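Local coordinates for protein carbohydrate kinase, FGGY (Rhodospirillum rubrum, PDB 3IFR) that probably phosphorylates D-xylulose, acting as a sugar kinase of the FGGY family, at residues I272-T277 with P292-P297. Numbering follows the deposited sequence.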
loop_
_atom_site.group_PDB
_atom_site.type_symbol
_atom_site.label_atom_id
_atom_site.label_comp_id
_atom_site.label_asym_id
_atom_site.label_seq_id
_atom_site.Cartn_x
_atom_site.Cartn_y
_atom_site.Cartn_z
ATOM N N ILE A 272 -3.313 -6.693 -3.993
ATOM C CA ILE A 272 -4.444 -6.123 -3.280
ATOM C C ILE A 272 -5.645 -6.746 -3.966
ATOM O O ILE A 272 -5.667 -6.861 -5.192
ATOM C CB ILE A 272 -4.496 -4.577 -3.426
ATOM C CG1 ILE A 272 -3.087 -3.972 -3.315
ATOM C CG2 ILE A 272 -5.440 -3.963 -2.419
ATOM C CD1 ILE A 272 -3.037 -2.428 -3.001
ATOM N N VAL A 273 -6.623 -7.184 -3.184
ATOM C CA VAL A 273 -7.731 -7.946 -3.725
ATOM C C VAL A 273 -8.990 -7.441 -3.079
ATOM O O VAL A 273 -8.983 -7.165 -1.895
ATOM C CB VAL A 273 -7.560 -9.400 -3.317
ATOM C CG1 VAL A 273 -8.731 -10.213 -3.732
ATOM C CG2 VAL A 273 -6.266 -9.928 -3.918
ATOM N N ALA A 274 -10.065 -7.287 -3.838
ATOM C CA ALA A 274 -11.349 -6.975 -3.220
ATOM C C ALA A 274 -12.075 -8.296 -2.935
ATOM O O ALA A 274 -12.015 -9.219 -3.741
ATOM C CB ALA A 274 -12.169 -6.074 -4.138
ATOM N N SER A 275 -12.740 -8.397 -1.790
ATOM C CA SER A 275 -13.362 -9.652 -1.374
ATOM C C SER A 275 -14.529 -9.355 -0.472
ATOM O O SER A 275 -14.484 -8.375 0.289
ATOM C CB SER A 275 -12.351 -10.523 -0.610
ATOM O OG SER A 275 -13.010 -11.436 0.241
ATOM N N ALA A 276 -15.586 -10.166 -0.557
ATOM C CA ALA A 276 -16.682 -10.043 0.404
ATOM C C ALA A 276 -16.342 -10.768 1.703
ATOM O O ALA A 276 -17.076 -10.675 2.680
ATOM C CB ALA A 276 -17.929 -10.582 -0.149
ATOM N N THR A 277 -15.217 -11.474 1.707
ATOM C CA THR A 277 -14.852 -12.369 2.795
ATOM C C THR A 277 -13.831 -11.671 3.659
ATOM O O THR A 277 -12.775 -11.292 3.184
ATOM C CB THR A 277 -14.165 -13.633 2.239
ATOM O OG1 THR A 277 -15.097 -14.391 1.466
ATOM C CG2 THR A 277 -13.592 -14.511 3.329
ATOM N N PRO A 292 -17.964 0.242 0.286
ATOM C CA PRO A 292 -18.714 -0.157 1.471
ATOM C C PRO A 292 -19.077 -1.597 1.388
ATOM O O PRO A 292 -19.624 -1.995 0.393
ATOM C CB PRO A 292 -19.965 0.695 1.370
ATOM C CG PRO A 292 -19.490 1.942 0.655
ATOM C CD PRO A 292 -18.530 1.434 -0.357
ATOM N N GLY A 293 -18.767 -2.388 2.393
ATOM C CA GLY A 293 -19.208 -3.759 2.367
ATOM C C GLY A 293 -18.089 -4.700 2.014
ATOM O O GLY A 293 -18.142 -5.886 2.318
ATOM N N LEU A 294 -17.061 -4.185 1.374
ATOM C CA LEU A 294 -15.961 -5.046 0.971
ATOM C C LEU A 294 -14.755 -4.945 1.894
ATOM O O LEU A 294 -14.564 -3.929 2.599
ATOM C CB LEU A 294 -15.598 -4.817 -0.504
ATOM C CG LEU A 294 -16.774 -4.989 -1.514
ATOM C CD1 LEU A 294 -16.296 -4.907 -2.924
ATOM C CD2 LEU A 294 -17.572 -6.293 -1.310
ATOM N N TYR A 295 -13.981 -6.034 1.917
ATOM C CA TYR A 295 -12.667 -6.099 2.540
ATOM C C TYR A 295 -11.583 -6.073 1.462
ATOM O O TYR A 295 -11.868 -6.250 0.267
ATOM C CB TYR A 295 -12.584 -7.358 3.395
ATOM C CG TYR A 295 -13.570 -7.354 4.542
ATOM C CD1 TYR A 295 -14.828 -7.888 4.409
ATOM C CD2 TYR A 295 -13.236 -6.802 5.774
ATOM C CE1 TYR A 295 -15.741 -7.878 5.477
ATOM C CE2 TYR A 295 -14.139 -6.796 6.839
ATOM C CZ TYR A 295 -15.383 -7.331 6.675
ATOM O OH TYR A 295 -16.274 -7.312 7.725
ATOM N N ALA A 296 -10.342 -5.834 1.862
ATOM C CA ALA A 296 -9.222 -5.750 0.919
ATOM C C ALA A 296 -7.972 -6.476 1.438
ATOM O O ALA A 296 -6.971 -5.856 1.779
ATOM C CB ALA A 296 -8.891 -4.280 0.574
ATOM N N PRO A 297 -8.023 -7.814 1.484
ATOM C CA PRO A 297 -6.816 -8.531 1.903
ATOM C C PRO A 297 -5.698 -8.107 0.981
ATOM O O PRO A 297 -5.944 -7.967 -0.204
ATOM C CB PRO A 297 -7.167 -10.005 1.632
ATOM C CG PRO A 297 -8.650 -10.059 1.639
ATOM C CD PRO A 297 -9.134 -8.714 1.126
#
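Ser275 and Tyr295 face each other as an antiparallel hydrogen-bonded pair. Tyr295 N gives its hydrogen to Ser275 O at 2.9 Å. The return bond, from Ser275 N to Tyr295 O, is 3.1 Å long.

The Tyr295 side chain runs out beside the turn at 275-277. CB sits near two carbonyl oxygens, Ser275 O and Thr277 O. CG stands beside the backbone N, anti to the carbonyl carbon (chi1 -63°). CD1 comes 4.0 Å from Ala276 O, which lies at the ring edge, near its plane. CD1 is just as near to Thr277 C, which lies oblique to the ring, neither over its face nor at its edge. CE1 is slightly farther from Ala276 O. Beyond the two segments, the ring of Tyr288 meets that of Tyr295, the two planes inclined at about 30°.

The pairing continues the antiparallel neighbours 269-273 and 298-301, at one side of the C-terminal domain's mixed sheet, an Actin_ATPase-clan domain. Val273 N donates a hydrogen bond to Pro297 O at 3.2 Å. Proline has no N-H to give, and Val273 O instead receives a CA-H...O contact from Ala296 CA. Pro297 CD lies 3.4 Å from Val273 O and also touches Ser275 CB.

Leu294 reaches segment 272-277 with both methyls. CD1 lies 4.5 Å from Ala274 CB, while CD2 approaches Ala276 CA and CB.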